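Local atomic coordinates of cytochrome c XoxG (Methylobacterium extorquens, PDB entry 6ONQ), a protein that binds heme c and probably carries electrons as a c-type cytochrome, in a system linked to lanthanide-dependent methanol oxidation. Residues F71-Y85 with A170-P183. Numbering follows the deposited sequence.
Sequences FHITNDGKKVDWFTY and AWGRARPGEKEDKP
Lys182 lies extended over one face of the Trp82 indole, its CG 3.7 Å from the centroid of the six-membered ring in a CH-pi contact, while Lys179 CD and Glu180 O meet the edge. A long aliphatic chain suits such a flat surface, and the ammonium beyond it forms a salt bridge with Glu190. Tyr85 is covered likewise: Lys179 CD sits over its ring centre at 3.6 Å, brought there by CG standing between backbone N and carbonyl carbon (chi1 74°), and Pro176 O lies in plane at the edge. Without the indole, as with an alanine at Trp82, the Lys182 chain would probably lose its platform and a gap would open beside Pro183. The Trp171 indole meets Val80 CG1 through CZ3 at 3.5 Å, a compact branched chain filling the angle between Trp171 and Pro176; NE1 bonds to Ala174 O, helping to set the ring's rotation. Between these groups the backbones form a single bridge, Val80 N to Glu178 O (3.3 Å) and Glu180 N to Val80 O (3.0 Å). Glu180 OE1 bonds to Tyr62 of strand 61-63. The loop between helices 156-167 and 184-193 thus runs along outer strand 79-80 and the start of helix 82-94, away from the heme.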
ATOM      1  N   PHE A  71       6.705   0.608   2.757  1.00 19.69           N
ATOM      2  CA  PHE A  71       6.152   1.071   4.015  1.00 23.56           C
ATOM      3  C   PHE A  71       7.244   1.251   5.066  1.00 29.01           C
ATOM      4  O   PHE A  71       8.437   1.079   4.806  1.00 34.44           O
ATOM      5  CB  PHE A  71       5.099   0.088   4.503  1.00 27.92           C
ATOM      6  CG  PHE A  71       5.572  -1.327   4.516  1.00 28.75           C
ATOM      7  CD1 PHE A  71       6.357  -1.799   5.547  1.00 23.43           C
ATOM      8  CD2 PHE A  71       5.241  -2.187   3.488  1.00 25.67           C
ATOM      9  CE1 PHE A  71       6.787  -3.104   5.559  1.00 23.78           C
ATOM     10  CE2 PHE A  71       5.669  -3.495   3.498  1.00 21.97           C
ATOM     11  CZ  PHE A  71       6.443  -3.953   4.532  1.00 13.49           C
ATOM     12  N   HIS A  72       6.812   1.601   6.281  1.00 32.98           N
ATOM     13  CA  HIS A  72       7.727   1.768   7.410  1.00 27.82           C
ATOM     14  C   HIS A  72       6.880   1.756   8.681  1.00 28.71           C
ATOM     15  O   HIS A  72       6.296   2.780   9.043  1.00 42.42           O
ATOM     16  CB  HIS A  72       8.534   3.048   7.296  1.00 22.49           C
ATOM     17  CG  HIS A  72       9.529   3.223   8.398  1.00 39.02           C
ATOM     18  ND1 HIS A  72       9.771   4.441   8.998  1.00 52.35           N
ATOM     19  CD2 HIS A  72      10.338   2.333   9.016  1.00 37.81           C
ATOM     20  CE1 HIS A  72      10.691   4.295   9.934  1.00 41.29           C
ATOM     21  NE2 HIS A  72      11.049   3.025   9.966  1.00 48.21           N
ATOM     22  N   ILE A  73       6.823   0.594   9.333  1.00 27.07           N
ATOM     23  CA  ILE A  73       6.104   0.399  10.588  1.00 34.65           C
ATOM     24  C   ILE A  73       7.083   0.551  11.742  1.00 40.95           C
ATOM     25  O   ILE A  73       8.252   0.163  11.638  1.00 32.32           O
ATOM     26  CB  ILE A  73       5.423  -0.981  10.628  1.00 34.45           C
ATOM     27  CG1 ILE A  73       4.859  -1.343   9.258  1.00 33.33           C
ATOM     28  CG2 ILE A  73       4.330  -1.015  11.662  1.00 41.58           C
ATOM     29  CD1 ILE A  73       3.823  -0.400   8.764  1.00 20.34           C
ATOM     30  N   THR A  74       6.604   1.112  12.851  1.00 52.84           N
ATOM     31  CA  THR A  74       7.461   1.431  13.982  1.00 49.30           C
ATOM     32  C   THR A  74       6.695   1.209  15.283  1.00 58.93           C
ATOM     33  O   THR A  74       5.485   0.958  15.285  1.00 50.71           O
ATOM     34  CB  THR A  74       7.990   2.867  13.870  1.00 57.81           C
ATOM     35  OG1 THR A  74       6.971   3.709  13.309  1.00 57.81           O
ATOM     36  CG2 THR A  74       9.233   2.905  12.972  1.00 44.29           C
ATOM     37  N   ASN A  75       7.435   1.278  16.391  1.00 60.91           N
ATOM     38  CA  ASN A  75       6.932   1.058  17.752  1.00 67.17           C
ATOM     39  C   ASN A  75       6.016  -0.161  17.837  1.00 58.40           C
ATOM     40  O   ASN A  75       4.841  -0.077  18.195  1.00 64.80           O
ATOM     41  CB  ASN A  75       6.231   2.300  18.293  1.00 65.13           C
ATOM     42  CG  ASN A  75       7.045   3.554  18.084  1.00 90.18           C
ATOM     43  OD1 ASN A  75       8.263   3.491  17.882  1.00107.79           O
ATOM     44  ND2 ASN A  75       6.385   4.705  18.140  1.00 76.21           N
ATOM     45  N   ASP A  76       6.599  -1.310  17.506  1.00 54.30           N
ATOM     46  CA  ASP A  76       5.984  -2.617  17.725  1.00 64.04           C
ATOM     47  C   ASP A  76       4.614  -2.722  17.056  1.00 66.51           C
ATOM     48  O   ASP A  76       3.615  -3.102  17.671  1.00 62.08           O
ATOM     49  CB  ASP A  76       5.902  -2.930  19.219  1.00 82.44           C
ATOM     50  CG  ASP A  76       7.176  -3.581  19.744  1.00102.18           C
ATOM     51  OD1 ASP A  76       8.112  -2.845  20.124  1.00107.20           O
ATOM     52  OD2 ASP A  76       7.249  -4.830  19.767  1.00 88.77           O
ATOM     53  N   GLY A  77       4.580  -2.378  15.773  1.00 66.96           N
ATOM     54  CA  GLY A  77       3.421  -2.653  14.950  1.00 62.49           C
ATOM     55  C   GLY A  77       2.256  -1.712  15.120  1.00 66.60           C
ATOM     56  O   GLY A  77       1.140  -2.053  14.708  1.00 69.34           O
ATOM     57  N   LYS A  78       2.473  -0.532  15.696  1.00 51.17           N
ATOM     58  CA  LYS A  78       1.389   0.406  15.968  1.00 51.42           C
ATOM     59  C   LYS A  78       1.468   1.679  15.141  1.00 49.33           C
ATOM     60  O   LYS A  78       0.441   2.157  14.656  1.00 50.88           O
ATOM     61  CB  LYS A  78       1.369   0.757  17.460  1.00 59.95           C
ATOM     62  CG  LYS A  78       1.083  -0.446  18.355  1.00 50.45           C
ATOM     63  CD  LYS A  78       0.672  -0.020  19.757  1.00 72.67           C
ATOM     64  CE  LYS A  78       1.800   0.711  20.489  1.00 82.75           C
ATOM     65  NZ  LYS A  78       2.918  -0.201  20.879  1.00 57.94           N
ATOM     66  N   LYS A  79       2.666   2.219  14.944  1.00 45.98           N
ATOM     67  CA  LYS A  79       2.862   3.424  14.151  1.00 37.05           C
ATOM     68  C   LYS A  79       3.202   3.051  12.707  1.00 48.09           C
ATOM     69  O   LYS A  79       3.916   2.076  12.463  1.00 45.63           O
ATOM     70  CB  LYS A  79       3.977   4.268  14.775  1.00 36.63           C
ATOM     71  CG  LYS A  79       3.993   5.707  14.319  1.00 36.17           C
ATOM     72  CD  LYS A  79       5.269   6.421  14.740  1.00 33.99           C
ATOM     73  CE  LYS A  79       5.378   7.770  14.026  1.00 60.96           C
ATOM     74  NZ  LYS A  79       6.038   8.862  14.791  1.00 70.11           N
ATOM     75  N   VAL A  80       2.679   3.820  11.746  1.00 39.31           N
ATOM     76  CA  VAL A  80       2.900   3.556  10.328  1.00 24.88           C
ATOM     77  C   VAL A  80       3.300   4.842   9.621  1.00 35.36           C
ATOM     78  O   VAL A  80       2.961   5.943  10.057  1.00 43.38           O
ATOM     79  CB  VAL A  80       1.662   2.953   9.630  1.00 27.61           C
ATOM     80  CG1 VAL A  80       1.149   1.723  10.376  1.00 25.87           C
ATOM     81  CG2 VAL A  80       0.586   3.999   9.476  1.00 34.04           C
ATOM     82  N   ASP A  81       4.029   4.691   8.515  1.00 39.10           N
ATOM     83  CA  ASP A  81       4.402   5.830   7.689  1.00 24.96           C
ATOM     84  C   ASP A  81       3.158   6.450   7.063  1.00 26.73           C
ATOM     85  O   ASP A  81       2.070   5.867   7.064  1.00 27.17           O
ATOM     86  CB  ASP A  81       5.397   5.412   6.597  1.00 32.48           C
ATOM     87  CG  ASP A  81       4.722   4.729   5.385  1.00 38.21           C
ATOM     88  OD1 ASP A  81       4.248   3.571   5.509  1.00 20.90           O
ATOM     89  OD2 ASP A  81       4.689   5.346   4.292  1.00 44.84           O
ATOM     90  N   TRP A  82       3.337   7.643   6.494  1.00 28.37           N
ATOM     91  CA  TRP A  82       2.194   8.388   5.981  1.00 22.31           C
ATOM     92  C   TRP A  82       1.455   7.603   4.906  1.00 27.12           C
ATOM     93  O   TRP A  82       0.225   7.483   4.941  1.00 31.64           O
ATOM     94  CB  TRP A  82       2.641   9.740   5.434  1.00 26.73           C
ATOM     95  CG  TRP A  82       1.543  10.394   4.681  1.00 31.77           C
ATOM     96  CD1 TRP A  82       1.462  10.565   3.330  1.00 42.67           C
ATOM     97  CD2 TRP A  82       0.341  10.936   5.229  1.00 31.00           C
ATOM     98  NE1 TRP A  82       0.285  11.191   3.002  1.00 41.45           N
ATOM     99  CE2 TRP A  82      -0.423  11.429   4.151  1.00 50.62           C
ATOM    100  CE3 TRP A  82      -0.167  11.053   6.527  1.00 43.04           C
ATOM    101  CZ2 TRP A  82      -1.668  12.028   4.333  1.00 47.81           C
ATOM    102  CZ3 TRP A  82      -1.399  11.652   6.706  1.00 34.20           C
ATOM    103  CH2 TRP A  82      -2.135  12.133   5.615  1.00 49.89           C
ATOM    104  N   PHE A  83       2.189   7.041   3.949  1.00 33.72           N
ATOM    105  CA  PHE A  83       1.532   6.452   2.789  1.00 26.22           C
ATOM    106  C   PHE A  83       0.801   5.164   3.135  1.00 25.16           C
ATOM    107  O   PHE A  83      -0.190   4.830   2.479  1.00 21.75           O
ATOM    108  CB  PHE A  83       2.540   6.230   1.671  1.00 18.94           C
ATOM    109  CG  PHE A  83       2.980   7.501   1.033  1.00 32.19           C
ATOM    110  CD1 PHE A  83       3.864   8.344   1.684  1.00 47.70           C
ATOM    111  CD2 PHE A  83       2.472   7.887  -0.191  1.00 44.72           C
ATOM    112  CE1 PHE A  83       4.254   9.535   1.107  1.00 52.56           C
ATOM    113  CE2 PHE A  83       2.858   9.082  -0.777  1.00 40.82           C
ATOM    114  CZ  PHE A  83       3.747   9.902  -0.129  1.00 51.92           C
ATOM    115  N   THR A  84       1.236   4.438   4.161  1.00 22.66           N
ATOM    116  CA  THR A  84       0.415   3.321   4.611  1.00 16.04           C
ATOM    117  C   THR A  84      -0.905   3.827   5.177  1.00 27.07           C
ATOM    118  O   THR A  84      -1.978   3.314   4.837  1.00 32.38           O
ATOM    119  CB  THR A  84       1.158   2.471   5.639  1.00 22.92           C
ATOM    120  OG1 THR A  84       2.362   1.950   5.061  1.00 21.10           O
ATOM    121  CG2 THR A  84       0.288   1.311   6.080  1.00 17.87           C
ATOM    122  N   TYR A  85      -0.847   4.852   6.035  1.00 36.58           N
ATOM    123  CA  TYR A  85      -2.068   5.460   6.561  1.00 32.74           C
ATOM    124  C   TYR A  85      -2.950   5.972   5.426  1.00 27.62           C
ATOM    125  O   TYR A  85      -4.121   5.589   5.310  1.00 30.04           O
ATOM    126  CB  TYR A  85      -1.709   6.589   7.538  1.00 35.71           C
ATOM    127  CG  TYR A  85      -2.879   7.447   7.989  1.00 47.22           C
ATOM    128  CD1 TYR A  85      -3.717   7.038   9.026  1.00 44.55           C
ATOM    129  CD2 TYR A  85      -3.142   8.671   7.380  1.00 49.20           C
ATOM    130  CE1 TYR A  85      -4.786   7.823   9.436  1.00 55.62           C
ATOM    131  CE2 TYR A  85      -4.210   9.461   7.784  1.00 62.16           C
ATOM    132  CZ  TYR A  85      -5.028   9.033   8.812  1.00 68.27           C
ATOM    133  OH  TYR A  85      -6.088   9.820   9.212  1.00 65.21           O
ATOM    134  N   ALA A 170       2.990  -7.256   7.455  1.00 21.37           N
ATOM    135  CA  ALA A 170       3.517  -6.228   8.349  1.00 25.95           C
ATOM    136  C   ALA A 170       2.429  -5.343   8.931  1.00 30.88           C
ATOM    137  O   ALA A 170       2.702  -4.576   9.863  1.00 32.41           O
ATOM    138  CB  ALA A 170       4.534  -5.346   7.619  1.00 21.91           C
ATOM    139  N   TRP A 171       1.223  -5.408   8.385  1.00 34.76           N
ATOM    140  CA  TRP A 171       0.075  -4.726   8.946  1.00 30.21           C
ATOM    141  C   TRP A 171      -1.084  -5.699   8.939  1.00 34.87           C
ATOM    142  O   TRP A 171      -1.250  -6.461   7.984  1.00 38.21           O
ATOM    143  CB  TRP A 171      -0.299  -3.464   8.165  1.00 28.72           C
ATOM    144  CG  TRP A 171      -1.412  -2.706   8.827  1.00 49.07           C
ATOM    145  CD1 TRP A 171      -2.710  -2.626   8.414  1.00 41.46           C
ATOM    146  CD2 TRP A 171      -1.332  -1.943  10.037  1.00 44.77           C
ATOM    147  NE1 TRP A 171      -3.435  -1.854   9.283  1.00 34.61           N
ATOM    148  CE2 TRP A 171      -2.612  -1.424  10.290  1.00 36.07           C
ATOM    149  CE3 TRP A 171      -0.299  -1.647  10.931  1.00 59.10           C
ATOM    150  CZ2 TRP A 171      -2.888  -0.632  11.395  1.00 35.59           C
ATOM    151  CZ3 TRP A 171      -0.576  -0.856  12.026  1.00 44.12           C
ATOM    152  CH2 TRP A 171      -1.858  -0.354  12.245  1.00 36.85           C
ATOM    153  N   GLY A 172      -1.872  -5.676  10.000  1.00 30.87           N
ATOM    154  CA  GLY A 172      -3.010  -6.559  10.139  1.00 28.69           C
ATOM    155  C   GLY A 172      -4.269  -6.001   9.519  1.00 28.76           C
ATOM    156  O   GLY A 172      -4.235  -5.211   8.569  1.00 37.47           O
ATOM    157  N   ARG A 173      -5.403  -6.418  10.063  1.00 42.99           N
ATOM    158  CA  ARG A 173      -6.700  -5.969   9.555  1.00 54.86           C
ATOM    159  C   ARG A 173      -7.321  -4.916  10.457  1.00 41.01           C
ATOM    160  O   ARG A 173      -8.505  -4.968  10.792  1.00 57.70           O
ATOM    161  CB  ARG A 173      -7.640  -7.151   9.378  1.00 37.87           C
ATOM    162  CG  ARG A 173      -7.021  -8.326   8.672  1.00 43.25           C
ATOM    163  CD  ARG A 173      -8.084  -9.357   8.410  1.00 56.65           C
ATOM    164  NE  ARG A 173      -9.398  -8.728   8.439  1.00 54.19           N
ATOM    165  CZ  ARG A 173     -10.541  -9.382   8.276  1.00 68.14           C
ATOM    166  NH1 ARG A 173     -10.533 -10.696   8.072  1.00 72.85           N
ATOM    167  NH2 ARG A 173     -11.691  -8.718   8.323  1.00 56.78           N
ATOM    168  N   ALA A 174      -6.522  -3.935  10.844  1.00 28.46           N
ATOM    169  CA  ALA A 174      -6.968  -2.838  11.681  1.00 33.42           C
ATOM    170  C   ALA A 174      -6.928  -1.536  10.895  1.00 44.10           C
ATOM    171  O   ALA A 174      -6.370  -1.457   9.801  1.00 52.19           O
ATOM    172  CB  ALA A 174      -6.097  -2.737  12.936  1.00 26.36           C
ATOM    173  N   ARG A 175      -7.545  -0.512  11.463  1.00 46.29           N
ATOM    174  CA  ARG A 175      -7.286   0.786  10.854  1.00 34.74           C
ATOM    175  C   ARG A 175      -6.040   1.404  11.488  1.00 43.53           C
ATOM    176  O   ARG A 175      -5.845   1.293  12.705  1.00 44.39           O
ATOM    177  CB  ARG A 175      -8.488   1.710  11.042  1.00 42.97           C
ATOM    178  CG  ARG A 175      -8.233   3.178  10.751  1.00 41.55           C
ATOM    179  CD  ARG A 175      -9.415   4.021  11.186  1.00 41.59           C
ATOM    180  NE  ARG A 175     -10.488   4.034  10.193  1.00 40.42           N
ATOM    181  CZ  ARG A 175     -10.574   4.914   9.197  1.00 51.76           C
ATOM    182  NH1 ARG A 175      -9.646   5.860   9.051  1.00 47.68           N
ATOM    183  NH2 ARG A 175     -11.586   4.848   8.343  1.00 30.96           N
ATOM    184  N   PRO A 176      -5.155   2.022  10.706  1.00 42.31           N
ATOM    185  CA  PRO A 176      -3.952   2.627  11.298  1.00 51.58           C
ATOM    186  C   PRO A 176      -4.316   3.768  12.238  1.00 48.74           C
ATOM    187  O   PRO A 176      -5.111   4.644  11.889  1.00 49.52           O
ATOM    188  CB  PRO A 176      -3.162   3.121  10.078  1.00 43.06           C
ATOM    189  CG  PRO A 176      -3.660   2.295   8.944  1.00 33.07           C
ATOM    190  CD  PRO A 176      -5.115   2.054   9.234  1.00 37.24           C
ATOM    191  N   GLY A 177      -3.734   3.743  13.424  1.00 48.64           N
ATOM    192  CA  GLY A 177      -3.943   4.769  14.440  1.00 37.72           C
ATOM    193  C   GLY A 177      -2.827   5.768  14.398  1.00 34.53           C
ATOM    194  O   GLY A 177      -2.860   6.778  13.662  1.00 32.97           O
ATOM    195  N   GLU A 178      -1.798   5.539  15.209  1.00 26.15           N
ATOM    196  CA  GLU A 178      -0.611   6.372  15.180  1.00 28.92           C
ATOM    197  C   GLU A 178      -0.022   6.372  13.779  1.00 35.18           C
ATOM    198  O   GLU A 178       0.149   5.316  13.167  1.00 44.90           O
ATOM    199  CB  GLU A 178       0.411   5.852  16.194  1.00 41.89           C
ATOM    200  CG  GLU A 178       1.497   6.855  16.605  1.00 62.65           C
ATOM    201  CD  GLU A 178       2.610   6.220  17.455  1.00 83.45           C
ATOM    202  OE1 GLU A 178       3.661   6.880  17.644  1.00 79.01           O
ATOM    203  OE2 GLU A 178       2.439   5.069  17.932  1.00 65.23           O
ATOM    204  N   LYS A 179       0.263   7.561  13.262  1.00 43.71           N
ATOM    205  CA  LYS A 179       0.920   7.721  11.975  1.00 43.64           C
ATOM    206  C   LYS A 179       2.125   8.636  12.138  1.00 52.74           C
ATOM    207  O   LYS A 179       2.338   9.245  13.191  1.00 57.14           O
ATOM    208  CB  LYS A 179      -0.037   8.287  10.912  1.00 42.37           C
ATOM    209  CG  LYS A 179      -0.347   9.777  11.069  1.00 49.37           C
ATOM    210  CD  LYS A 179      -1.686  10.156  10.438  1.00 44.17           C
ATOM    211  CE  LYS A 179      -2.839  10.057  11.439  1.00 63.23           C
ATOM    212  NZ  LYS A 179      -2.887  11.213  12.388  1.00 53.49           N
ATOM    213  N   GLU A 180       2.928   8.711  11.082  1.00 53.36           N
ATOM    214  CA  GLU A 180       3.951   9.738  10.974  1.00 41.55           C
ATOM    215  C   GLU A 180       3.347  10.947  10.280  1.00 55.81           C
ATOM    216  O   GLU A 180       2.361  10.838   9.549  1.00 62.77           O
ATOM    217  CB  GLU A 180       5.182   9.231  10.211  1.00 35.62           C
ATOM    218  CG  GLU A 180       5.645   7.841  10.663  1.00 48.66           C
ATOM    219  CD  GLU A 180       6.913   7.338   9.975  1.00 65.43           C
ATOM    220  OE1 GLU A 180       7.386   7.968   8.996  1.00 37.98           O
ATOM    221  OE2 GLU A 180       7.438   6.294  10.435  1.00 60.32           O
ATOM    222  N   ASP A 181       3.942  12.111  10.525  1.00 71.43           N
ATOM    223  CA  ASP A 181       3.377  13.343   9.990  1.00 80.30           C
ATOM    224  C   ASP A 181       3.345  13.312   8.466  1.00 60.35           C
ATOM    225  O   ASP A 181       4.192  12.695   7.815  1.00 71.80           O
ATOM    226  CB  ASP A 181       4.178  14.550  10.479  1.00 72.93           C
ATOM    227  CG  ASP A 181       3.850  14.913  11.911  1.00 89.68           C
ATOM    228  OD1 ASP A 181       3.972  16.104  12.266  1.00 94.26           O
ATOM    229  OD2 ASP A 181       3.468  14.004  12.680  1.00 86.79           O
ATOM    230  N   LYS A 182       2.341  13.970   7.899  1.00 47.92           N
ATOM    231  CA  LYS A 182       2.249  14.093   6.449  1.00 52.66           C
ATOM    232  C   LYS A 182       3.375  14.983   5.943  1.00 50.47           C
ATOM    233  O   LYS A 182       3.473  16.143   6.365  1.00 68.02           O
ATOM    234  CB  LYS A 182       0.895  14.662   6.029  1.00 45.83           C
ATOM    235  CG  LYS A 182       0.691  14.697   4.518  1.00 56.00           C
ATOM    236  CD  LYS A 182      -0.682  15.256   4.127  1.00 71.37           C
ATOM    237  CE  LYS A 182      -0.978  15.044   2.635  1.00 66.80           C
ATOM    238  NZ  LYS A 182      -2.321  15.565   2.204  1.00 39.15           N
ATOM    239  N   PRO A 183       4.240  14.494   5.062  1.00 43.91           N
ATOM    240  CA  PRO A 183       5.351  15.315   4.576  1.00 50.77           C
ATOM    241  C   PRO A 183       4.880  16.439   3.668  1.00 65.66           C
ATOM    242  O   PRO A 183       3.790  16.402   3.093  1.00 61.26           O
ATOM    243  CB  PRO A 183       6.218  14.318   3.806  1.00 57.00           C
ATOM    244  CG  PRO A 183       5.287  13.224   3.435  1.00 60.14           C
ATOM    245  CD  PRO A 183       4.294  13.120   4.544  1.00 41.36           C
TER